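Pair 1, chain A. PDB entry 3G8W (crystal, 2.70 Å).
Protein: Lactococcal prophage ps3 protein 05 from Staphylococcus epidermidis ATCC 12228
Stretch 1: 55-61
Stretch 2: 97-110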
# COMPACT_ATOMS: atom_id res chain seq x y z
N TRP A 55 8.59 8.54 -4.44
CA TRP A 55 8.67 8.46 -2.98
C TRP A 55 9.34 9.73 -2.43
O TRP A 55 10.58 9.79 -2.34
CB TRP A 55 9.46 7.21 -2.58
CG TRP A 55 9.02 6.56 -1.30
CD1 TRP A 55 8.25 7.11 -0.31
CD2 TRP A 55 9.35 5.24 -0.85
NE1 TRP A 55 8.08 6.21 0.71
CE2 TRP A 55 8.74 5.05 0.40
CE3 TRP A 55 10.11 4.19 -1.40
CZ2 TRP A 55 8.87 3.86 1.12
CZ3 TRP A 55 10.23 3.01 -0.68
CH2 TRP A 55 9.62 2.86 0.57
N ASN A 56 8.54 10.74 -2.09
CA ASN A 56 9.08 12.08 -1.86
C ASN A 56 8.85 12.70 -0.50
O ASN A 56 7.71 12.89 -0.08
CB ASN A 56 8.56 13.04 -2.92
CG ASN A 56 9.07 12.70 -4.31
OD1 ASN A 56 9.67 11.65 -4.54
ND2 ASN A 56 8.82 13.60 -5.25
N ILE A 57 9.92 13.02 0.19
CA ILE A 57 9.84 13.75 1.43
C ILE A 57 9.94 15.25 1.14
O ILE A 57 10.91 15.71 0.51
CB ILE A 57 10.98 13.37 2.36
CG1 ILE A 57 10.94 11.88 2.69
CG2 ILE A 57 10.93 14.20 3.65
CD1 ILE A 57 12.01 11.46 3.66
N PHE A 58 8.96 16.02 1.60
CA PHE A 58 9.09 17.48 1.53
C PHE A 58 9.44 18.08 2.88
O PHE A 58 9.01 17.56 3.91
CB PHE A 58 7.80 18.11 1.06
CG PHE A 58 7.46 17.78 -0.35
CD1 PHE A 58 7.64 18.73 -1.35
CD2 PHE A 58 6.89 16.55 -0.68
CE1 PHE A 58 7.28 18.43 -2.65
CE2 PHE A 58 6.54 16.25 -1.99
CZ PHE A 58 6.72 17.18 -2.97
N GLY A 59 10.19 19.18 2.85
CA GLY A 59 10.54 19.91 4.07
C GLY A 59 10.21 21.39 4.03
O GLY A 59 10.31 22.02 2.99
N ALA A 60 9.79 21.94 5.18
CA ALA A 60 9.66 23.39 5.34
C ALA A 60 10.89 23.94 6.08
O ALA A 60 11.33 23.37 7.08
CB ALA A 60 8.40 23.74 6.07
N PHE A 61 11.43 25.05 5.58
CA PHE A 61 12.67 25.59 6.11
C PHE A 61 12.53 27.00 6.64
O PHE A 61 12.06 27.90 5.93
CB PHE A 61 13.78 25.56 5.07
CG PHE A 61 14.37 24.20 4.87
CD1 PHE A 61 15.39 23.74 5.69
CD2 PHE A 61 13.88 23.36 3.87
CE1 PHE A 61 15.93 22.47 5.52
CE2 PHE A 61 14.42 22.09 3.68
CZ PHE A 61 15.44 21.64 4.50
N ILE A 97 0.81 26.61 11.84
CA ILE A 97 0.76 27.59 10.75
C ILE A 97 1.68 27.09 9.65
O ILE A 97 1.34 27.15 8.46
CB ILE A 97 1.19 28.99 11.21
CG1 ILE A 97 0.02 29.73 11.84
CG2 ILE A 97 1.67 29.82 10.06
CD1 ILE A 97 -0.10 29.54 13.32
N VAL A 98 2.82 26.56 10.08
CA VAL A 98 3.87 26.07 9.19
C VAL A 98 3.48 24.76 8.52
O VAL A 98 3.67 24.62 7.32
CB VAL A 98 5.20 25.90 9.98
CG1 VAL A 98 6.27 25.29 9.11
CG2 VAL A 98 5.66 27.25 10.51
N ASN A 99 2.96 23.81 9.28
CA ASN A 99 2.56 22.52 8.72
C ASN A 99 1.46 22.70 7.67
O ASN A 99 1.53 22.14 6.59
CB ASN A 99 2.10 21.55 9.82
CG ASN A 99 2.19 20.08 9.41
OD1 ASN A 99 3.23 19.60 8.95
ND2 ASN A 99 1.10 19.36 9.58
N ARG A 100 0.46 23.52 8.00
CA ARG A 100 -0.63 23.84 7.07
C ARG A 100 -0.04 24.36 5.77
O ARG A 100 -0.50 24.00 4.70
CB ARG A 100 -1.59 24.85 7.68
CG ARG A 100 -2.69 25.25 6.77
CD ARG A 100 -3.70 26.16 7.47
NE ARG A 100 -4.16 25.64 8.77
CZ ARG A 100 -5.13 24.74 8.95
NH1 ARG A 100 -5.78 24.23 7.93
NH2 ARG A 100 -5.45 24.35 10.17
N GLU A 101 1.00 25.17 5.85
CA GLU A 101 1.62 25.67 4.63
C GLU A 101 2.32 24.53 3.88
O GLU A 101 2.28 24.47 2.64
CB GLU A 101 2.58 26.79 4.98
CG GLU A 101 2.77 27.80 3.89
CD GLU A 101 3.74 28.90 4.32
OE1 GLU A 101 4.78 29.09 3.63
OE2 GLU A 101 3.46 29.57 5.35
N LEU A 102 2.96 23.64 4.63
CA LEU A 102 3.59 22.46 4.05
C LEU A 102 2.59 21.52 3.33
O LEU A 102 2.83 21.14 2.18
CB LEU A 102 4.31 21.70 5.17
CG LEU A 102 5.55 20.83 4.99
CD1 LEU A 102 5.25 19.50 5.60
CD2 LEU A 102 5.99 20.66 3.57
N ILE A 103 1.47 21.16 3.99
CA ILE A 103 0.47 20.24 3.41
C ILE A 103 -0.03 20.83 2.10
O ILE A 103 -0.09 20.13 1.10
CB ILE A 103 -0.69 19.83 4.39
CG1 ILE A 103 -0.16 18.97 5.55
CG2 ILE A 103 -1.80 19.05 3.69
CD1 ILE A 103 1.00 18.06 5.18
N ASN A 104 -0.33 22.12 2.11
CA ASN A 104 -0.71 22.82 0.89
C ASN A 104 0.28 22.72 -0.25
O ASN A 104 -0.12 22.49 -1.38
CB ASN A 104 -1.05 24.26 1.18
CG ASN A 104 -2.53 24.47 1.49
OD1 ASN A 104 -3.03 25.59 1.34
ND2 ASN A 104 -3.25 23.42 1.90
N HIS A 105 1.57 22.86 0.05
CA HIS A 105 2.61 22.74 -0.98
C HIS A 105 2.48 21.35 -1.57
O HIS A 105 2.46 21.17 -2.80
CB HIS A 105 4.01 22.94 -0.37
CG HIS A 105 5.12 22.98 -1.38
ND1 HIS A 105 5.57 21.86 -2.05
CD2 HIS A 105 5.90 24.00 -1.80
CE1 HIS A 105 6.56 22.19 -2.86
NE2 HIS A 105 6.79 23.49 -2.72
N ILE A 106 2.35 20.36 -0.69
CA ILE A 106 2.32 18.97 -1.11
C ILE A 106 1.10 18.71 -1.96
O ILE A 106 1.16 17.95 -2.91
CB ILE A 106 2.43 17.99 0.07
CG1 ILE A 106 3.80 18.14 0.77
CG2 ILE A 106 2.22 16.57 -0.42
CD1 ILE A 106 4.03 17.12 1.90
N ILE A 107 -0.01 19.38 -1.65
CA ILE A 107 -1.19 19.24 -2.49
C ILE A 107 -0.93 19.81 -3.88
O ILE A 107 -1.25 19.17 -4.89
CB ILE A 107 -2.44 19.86 -1.85
CG1 ILE A 107 -2.85 19.04 -0.62
CG2 ILE A 107 -3.58 19.85 -2.84
CD1 ILE A 107 -4.04 19.59 0.13
N GLN A 108 -0.31 20.99 -3.94
CA GLN A 108 -0.05 21.61 -5.23
C GLN A 108 0.84 20.74 -6.10
O GLN A 108 0.63 20.64 -7.30
CB GLN A 108 0.54 23.01 -5.08
CG GLN A 108 0.34 23.91 -6.32
CD GLN A 108 -1.15 24.06 -6.71
OE1 GLN A 108 -2.05 23.88 -5.88
NE2 GLN A 108 -1.39 24.37 -7.98
N TYR A 109 1.83 20.11 -5.47
CA TYR A 109 2.72 19.20 -6.17
C TYR A 109 1.95 17.98 -6.72
O TYR A 109 2.16 17.57 -7.87
CB TYR A 109 3.82 18.74 -5.22
CG TYR A 109 4.70 17.67 -5.84
CD1 TYR A 109 4.45 16.31 -5.62
CD2 TYR A 109 5.78 18.03 -6.67
CE1 TYR A 109 5.27 15.33 -6.19
CE2 TYR A 109 6.60 17.07 -7.25
CZ TYR A 109 6.34 15.73 -7.00
OH TYR A 109 7.15 14.79 -7.58
N ALA A 110 1.06 17.42 -5.88
CA ALA A 110 0.23 16.27 -6.25
C ALA A 110 -0.52 16.57 -7.54
O ALA A 110 -0.37 15.84 -8.52
CB ALA A 110 -0.74 15.90 -5.14

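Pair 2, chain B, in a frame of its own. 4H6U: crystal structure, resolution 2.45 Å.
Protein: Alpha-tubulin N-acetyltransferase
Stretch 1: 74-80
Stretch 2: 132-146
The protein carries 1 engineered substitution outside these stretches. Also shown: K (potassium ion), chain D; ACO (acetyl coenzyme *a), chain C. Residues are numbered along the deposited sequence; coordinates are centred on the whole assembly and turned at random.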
# COMPACT_ATOMS: atom_id res chain seq x y z
N HIS B 74 -4.78 0.73 -4.80
CA HIS B 74 -4.55 -0.68 -4.55
C HIS B 74 -5.40 -1.07 -3.32
O HIS B 74 -5.78 -0.22 -2.52
CB HIS B 74 -3.06 -0.94 -4.30
CG HIS B 74 -2.18 -0.60 -5.46
ND1 HIS B 74 -2.67 -0.33 -6.72
CD2 HIS B 74 -0.83 -0.46 -5.54
CE1 HIS B 74 -1.66 -0.06 -7.53
NE2 HIS B 74 -0.54 -0.13 -6.84
N HIS B 75 -5.78 -2.34 -3.24
CA HIS B 75 -6.57 -2.83 -2.13
C HIS B 75 -5.80 -3.95 -1.40
O HIS B 75 -5.40 -4.94 -2.00
CB HIS B 75 -7.93 -3.34 -2.64
CG HIS B 75 -9.00 -3.38 -1.59
ND1 HIS B 75 -10.31 -3.01 -1.84
CD2 HIS B 75 -8.95 -3.73 -0.28
CE1 HIS B 75 -11.02 -3.12 -0.73
NE2 HIS B 75 -10.22 -3.57 0.23
N LEU B 76 -5.54 -3.74 -0.11
CA LEU B 76 -4.85 -4.72 0.69
C LEU B 76 -5.83 -5.44 1.61
O LEU B 76 -6.55 -4.78 2.39
CB LEU B 76 -3.80 -4.02 1.53
CG LEU B 76 -2.97 -4.92 2.44
CD1 LEU B 76 -2.24 -6.01 1.65
CD2 LEU B 76 -1.97 -4.04 3.20
N TYR B 77 -5.88 -6.76 1.50
CA TYR B 77 -6.72 -7.57 2.41
C TYR B 77 -5.87 -8.33 3.42
O TYR B 77 -4.91 -9.05 3.08
CB TYR B 77 -7.59 -8.58 1.62
CG TYR B 77 -8.44 -7.98 0.53
CD1 TYR B 77 -9.76 -7.65 0.78
CD2 TYR B 77 -7.92 -7.72 -0.73
CE1 TYR B 77 -10.55 -7.07 -0.21
CE2 TYR B 77 -8.70 -7.15 -1.72
CZ TYR B 77 -10.01 -6.82 -1.46
OH TYR B 77 -10.78 -6.26 -2.44
N LEU B 78 -6.28 -8.20 4.67
CA LEU B 78 -5.64 -8.91 5.78
C LEU B 78 -6.66 -9.86 6.40
O LEU B 78 -7.81 -9.48 6.66
CB LEU B 78 -5.15 -7.93 6.84
CG LEU B 78 -4.26 -6.76 6.38
CD1 LEU B 78 -3.80 -5.98 7.58
CD2 LEU B 78 -3.06 -7.25 5.62
N LEU B 79 -6.20 -11.09 6.63
CA LEU B 79 -6.99 -12.14 7.24
C LEU B 79 -6.57 -12.29 8.69
O LEU B 79 -5.39 -12.60 8.96
CB LEU B 79 -6.80 -13.47 6.48
CG LEU B 79 -7.72 -14.65 6.84
CD1 LEU B 79 -9.23 -14.37 6.62
CD2 LEU B 79 -7.27 -15.87 6.04
N LYS B 80 -7.52 -12.05 9.60
CA LYS B 80 -7.31 -12.06 11.07
C LYS B 80 -7.76 -13.42 11.63
O LYS B 80 -8.91 -13.83 11.43
CB LYS B 80 -8.10 -10.88 11.75
CG LYS B 80 -7.96 -10.65 13.32
CD LYS B 80 -8.17 -9.14 13.84
CE LYS B 80 -9.60 -8.54 13.71
NZ LYS B 80 -10.63 -9.18 14.60
N GLY B 132 -5.69 -23.71 4.19
CA GLY B 132 -6.87 -23.20 3.53
C GLY B 132 -7.01 -21.69 3.63
O GLY B 132 -7.95 -21.13 3.08
N TYR B 133 -6.05 -21.04 4.30
CA TYR B 133 -6.10 -19.60 4.56
C TYR B 133 -5.95 -18.78 3.27
O TYR B 133 -6.73 -17.86 3.03
CB TYR B 133 -5.02 -19.21 5.60
CG TYR B 133 -5.37 -19.62 7.00
CD1 TYR B 133 -6.56 -19.22 7.57
CD2 TYR B 133 -4.54 -20.43 7.74
CE1 TYR B 133 -6.89 -19.60 8.85
CE2 TYR B 133 -4.88 -20.83 9.02
CZ TYR B 133 -6.06 -20.41 9.56
OH TYR B 133 -6.43 -20.77 10.83
N GLY B 134 -5.01 -19.15 2.42
CA GLY B 134 -4.83 -18.47 1.13
C GLY B 134 -6.14 -18.50 0.32
O GLY B 134 -6.64 -17.47 -0.16
N SER B 135 -6.71 -19.70 0.19
CA SER B 135 -8.01 -19.89 -0.45
C SER B 135 -9.09 -18.99 0.15
O SER B 135 -9.89 -18.42 -0.59
CB SER B 135 -8.47 -21.35 -0.31
OG SER B 135 -7.57 -22.25 -0.92
N GLU B 136 -9.15 -18.87 1.48
CA GLU B 136 -10.16 -18.02 2.09
C GLU B 136 -9.95 -16.56 1.66
O GLU B 136 -10.90 -15.90 1.28
CB GLU B 136 -10.18 -18.16 3.63
CG GLU B 136 -11.41 -17.53 4.23
CD GLU B 136 -11.56 -17.72 5.74
OE1 GLU B 136 -10.58 -18.10 6.42
OE2 GLU B 136 -12.65 -17.39 6.25
N LEU B 137 -8.73 -16.04 1.69
CA LEU B 137 -8.48 -14.66 1.25
C LEU B 137 -8.80 -14.42 -0.21
O LEU B 137 -9.41 -13.40 -0.56
CB LEU B 137 -7.02 -14.28 1.45
CG LEU B 137 -6.76 -13.33 2.60
CD1 LEU B 137 -5.32 -12.87 2.56
CD2 LEU B 137 -7.71 -12.12 2.57
N PHE B 138 -8.29 -15.31 -1.05
CA PHE B 138 -8.44 -15.17 -2.49
C PHE B 138 -9.95 -15.21 -2.80
O PHE B 138 -10.48 -14.32 -3.46
CB PHE B 138 -7.65 -16.27 -3.20
CG PHE B 138 -7.39 -16.02 -4.65
CD1 PHE B 138 -6.54 -15.00 -5.07
CD2 PHE B 138 -7.97 -16.83 -5.62
CE1 PHE B 138 -6.30 -14.78 -6.45
CE2 PHE B 138 -7.73 -16.64 -6.99
CZ PHE B 138 -6.89 -15.59 -7.40
N ASP B 139 -10.66 -16.18 -2.27
CA ASP B 139 -12.10 -16.26 -2.47
C ASP B 139 -12.83 -14.98 -2.01
O ASP B 139 -13.68 -14.46 -2.72
CB ASP B 139 -12.71 -17.47 -1.76
CG ASP B 139 -12.41 -18.79 -2.47
OD1 ASP B 139 -11.86 -18.77 -3.60
OD2 ASP B 139 -12.74 -19.86 -1.90
N PHE B 140 -12.45 -14.43 -0.87
CA PHE B 140 -13.08 -13.21 -0.41
C PHE B 140 -12.86 -12.06 -1.42
O PHE B 140 -13.80 -11.33 -1.75
CB PHE B 140 -12.57 -12.83 0.97
CG PHE B 140 -13.28 -11.63 1.55
CD1 PHE B 140 -14.37 -11.79 2.37
CD2 PHE B 140 -12.89 -10.34 1.20
CE1 PHE B 140 -15.06 -10.69 2.90
CE2 PHE B 140 -13.55 -9.22 1.70
CZ PHE B 140 -14.66 -9.39 2.55
N MET B 141 -11.65 -11.93 -1.93
CA MET B 141 -11.32 -10.87 -2.89
C MET B 141 -12.14 -11.06 -4.19
O MET B 141 -12.76 -10.14 -4.69
CB MET B 141 -9.81 -10.85 -3.17
CG MET B 141 -9.34 -9.80 -4.20
SD MET B 141 -9.42 -10.40 -5.91
CE MET B 141 -8.26 -11.73 -5.87
N LEU B 142 -12.15 -12.28 -4.72
CA LEU B 142 -12.91 -12.56 -5.94
C LEU B 142 -14.41 -12.20 -5.79
O LEU B 142 -14.98 -11.56 -6.68
CB LEU B 142 -12.77 -14.04 -6.33
CG LEU B 142 -11.34 -14.54 -6.61
CD1 LEU B 142 -11.30 -16.06 -6.75
CD2 LEU B 142 -10.70 -13.87 -7.82
N LYS B 143 -15.03 -12.59 -4.69
CA LYS B 143 -16.44 -12.29 -4.48
C LYS B 143 -16.66 -10.77 -4.48
O LYS B 143 -17.54 -10.25 -5.18
CB LYS B 143 -16.97 -12.92 -3.16
N HIS B 144 -15.83 -10.06 -3.72
CA HIS B 144 -16.06 -8.64 -3.43
C HIS B 144 -15.62 -7.70 -4.55
O HIS B 144 -16.25 -6.66 -4.76
CB HIS B 144 -15.43 -8.28 -2.11
CG HIS B 144 -16.23 -8.75 -0.94
ND1 HIS B 144 -17.15 -7.94 -0.29
CD2 HIS B 144 -16.34 -9.97 -0.35
CE1 HIS B 144 -17.74 -8.62 0.67
NE2 HIS B 144 -17.26 -9.86 0.66
N LYS B 145 -14.58 -8.10 -5.29
CA LYS B 145 -14.16 -7.41 -6.50
C LYS B 145 -14.94 -7.86 -7.72
O LYS B 145 -14.79 -7.28 -8.81
CB LYS B 145 -12.66 -7.62 -6.77
CG LYS B 145 -11.81 -6.99 -5.71
CD LYS B 145 -12.21 -5.52 -5.60
CE LYS B 145 -11.10 -4.56 -5.88
NZ LYS B 145 -11.75 -3.24 -6.21
N GLN B 146 -15.74 -8.92 -7.54
CA GLN B 146 -16.54 -9.55 -8.61
C GLN B 146 -15.82 -9.87 -9.92
O GLN B 146 -16.27 -9.46 -10.99
CB GLN B 146 -17.75 -8.68 -8.90
CG GLN B 146 -18.76 -8.72 -7.81
CD GLN B 146 -19.62 -7.50 -7.80
OE1 GLN B 146 -19.12 -6.38 -7.81
NE2 GLN B 146 -20.93 -7.71 -7.81
K K D . -12.67 -7.63 14.46
N1A ACO C . 4.49 -26.03 -2.18
C2A ACO C . 3.62 -26.10 -3.24
N3A ACO C . 2.40 -25.60 -3.30
C4A ACO C . 1.95 -24.99 -2.13
C5A ACO C . 2.72 -24.88 -0.96
C6A ACO C . 4.04 -25.43 -1.04
N6A ACO C . 4.94 -25.42 -0.01
N7A ACO C . 1.95 -24.19 0.03
C8A ACO C . 0.72 -23.94 -0.56
N9A ACO C . 0.72 -24.43 -1.88
C1B ACO C . -0.29 -24.42 -2.91
C2B ACO C . -0.63 -25.82 -3.42
O2B ACO C . -1.29 -25.77 -4.66
C3B ACO C . -1.69 -26.20 -2.30
O3B ACO C . -2.50 -27.16 -2.66
P3B ACO C . -1.96 -28.82 -2.09
O7A ACO C . -3.16 -29.54 -2.63
O8A ACO C . -0.68 -28.93 -2.87
O9A ACO C . -1.85 -28.65 -0.61
C4B ACO C . -2.44 -24.91 -2.13
O4B ACO C . -1.47 -23.84 -2.40
C5B ACO C . -3.02 -24.85 -0.72
O5B ACO C . -4.15 -24.07 -0.62
P1A ACO C . -4.23 -22.99 0.65
O1A ACO C . -5.56 -22.35 0.48
O2A ACO C . -3.79 -23.66 1.93
O3A ACO C . -3.09 -21.85 0.25
P2A ACO C . -2.14 -21.20 1.32
O4A ACO C . -2.84 -20.52 2.44
O5A ACO C . -0.86 -21.93 1.57
O6A ACO C . -1.61 -19.69 0.42
CBP ACO C . 0.18 -18.88 -0.88
CCP ACO C . -1.04 -19.79 -0.83
CDP ACO C . 0.90 -18.95 -2.24
CEP ACO C . -0.24 -17.41 -0.57
CAP ACO C . 1.12 -19.36 0.27
OAP ACO C . 1.58 -20.69 0.12
C9P ACO C . 2.23 -18.33 0.61
O9P ACO C . 1.93 -17.35 1.24
N8P ACO C . 3.55 -18.28 0.28
C7P ACO C . 4.37 -19.14 -0.43
C6P ACO C . 5.70 -18.39 -0.93
C5P ACO C . 5.58 -16.89 -1.43
O5P ACO C . 6.50 -16.08 -1.28
N4P ACO C . 4.36 -16.48 -2.08
C3P ACO C . 4.08 -15.09 -2.65
C2P ACO C . 3.15 -14.96 -3.93
S1P ACO C . 3.77 -14.07 -5.56
C ACO C . 2.88 -12.50 -5.61
O ACO C . 2.47 -12.09 -4.60
CH3 ACO C . 2.08 -12.21 -6.86

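In both pairs a strand lies across a helix and runs roughly against it: the N-to-C directions differ by 139° in pair 1 and 136° in pair 2, and the axes approach to 8.8 and 9.2 Å. The central backbone atoms superpose with an RMSD of 0.5 Å. Since strand side chains alternate, every second residue turns its CA-to-CB bond toward the helix: N56(A), F58(A) and A60(A) in pair 1, matched by H75(B), Y77(B) and L79(B) in pair 2. The packing is essentially apolar, and no clear hydrogen bond crosses between the stretches in either pair.

The best conserved solution is an aromatic residue at the middle of the strand whose CB packs on a leucine of the helix. F58(A) and Y77(B) both adopt the m rotamer, which lays the flat ring along the helix. At its base, L102(A) and L137(B) nearly coincide; F58(A) CB lies 4.0 Å from L102(A) CD2, and Y77(B) CB 3.7 Å from L137(B) CD2. One turn on, H105(A) and F140(B) place flat rings at the same spot, a polar imidazole and a phenyl, with F58(A) CD1 3.8 Å from H105(A) ND1 and Y77(B) CD1 4.1 Å from F140(B) CD2. One face of each strand ring is covered by a non-aromatic side chain, beta-branched isoleucine or unbranched methionine: I106(A) CG1 sits 4.2 Å from the centroid of the F58(A) ring, a CH-pi contact, while in pair 2 M141(B) CB lies over the Y77(B) ring.

Beyond the ring tip the solutions diverge. F58(A) points its edge at the face of Y109(A), with CZ 3.5 Å from Y109(A) CG. The matching H144(B) makes no such contact; instead K145(B) lays its aliphatic chain beside the tyrosine, its CG 3.5 Å from Y77(B) OH. A lysine suits this partly exposed place because its methylenes can pack while its charged end need not be buried.

At the other end, pair 2 uses the larger residue on both sides, L79(B) for A60(A) and Y133(B) for V98(A). Small A60(A) leaves CB 4.0 Å from V98(A) CG1 and 4.2 Å from L102(A) CG. The larger L79(B), burying 102 Å² against 46 Å² for the alanine, spreads over L137(B), with CB 3.9 Å from its CG, and reaches Y133(B), CD2 to CD1 3.8 Å.

The helix start in pair 2 also serves acetyl coenzyme A, as befits an acetyltransferase: G134(B) N donates to ACO O4A at 2.6 Å. Glycine fits there because a CB would clash with ACO O6A; N99(A) occupies the matching position in pair 1.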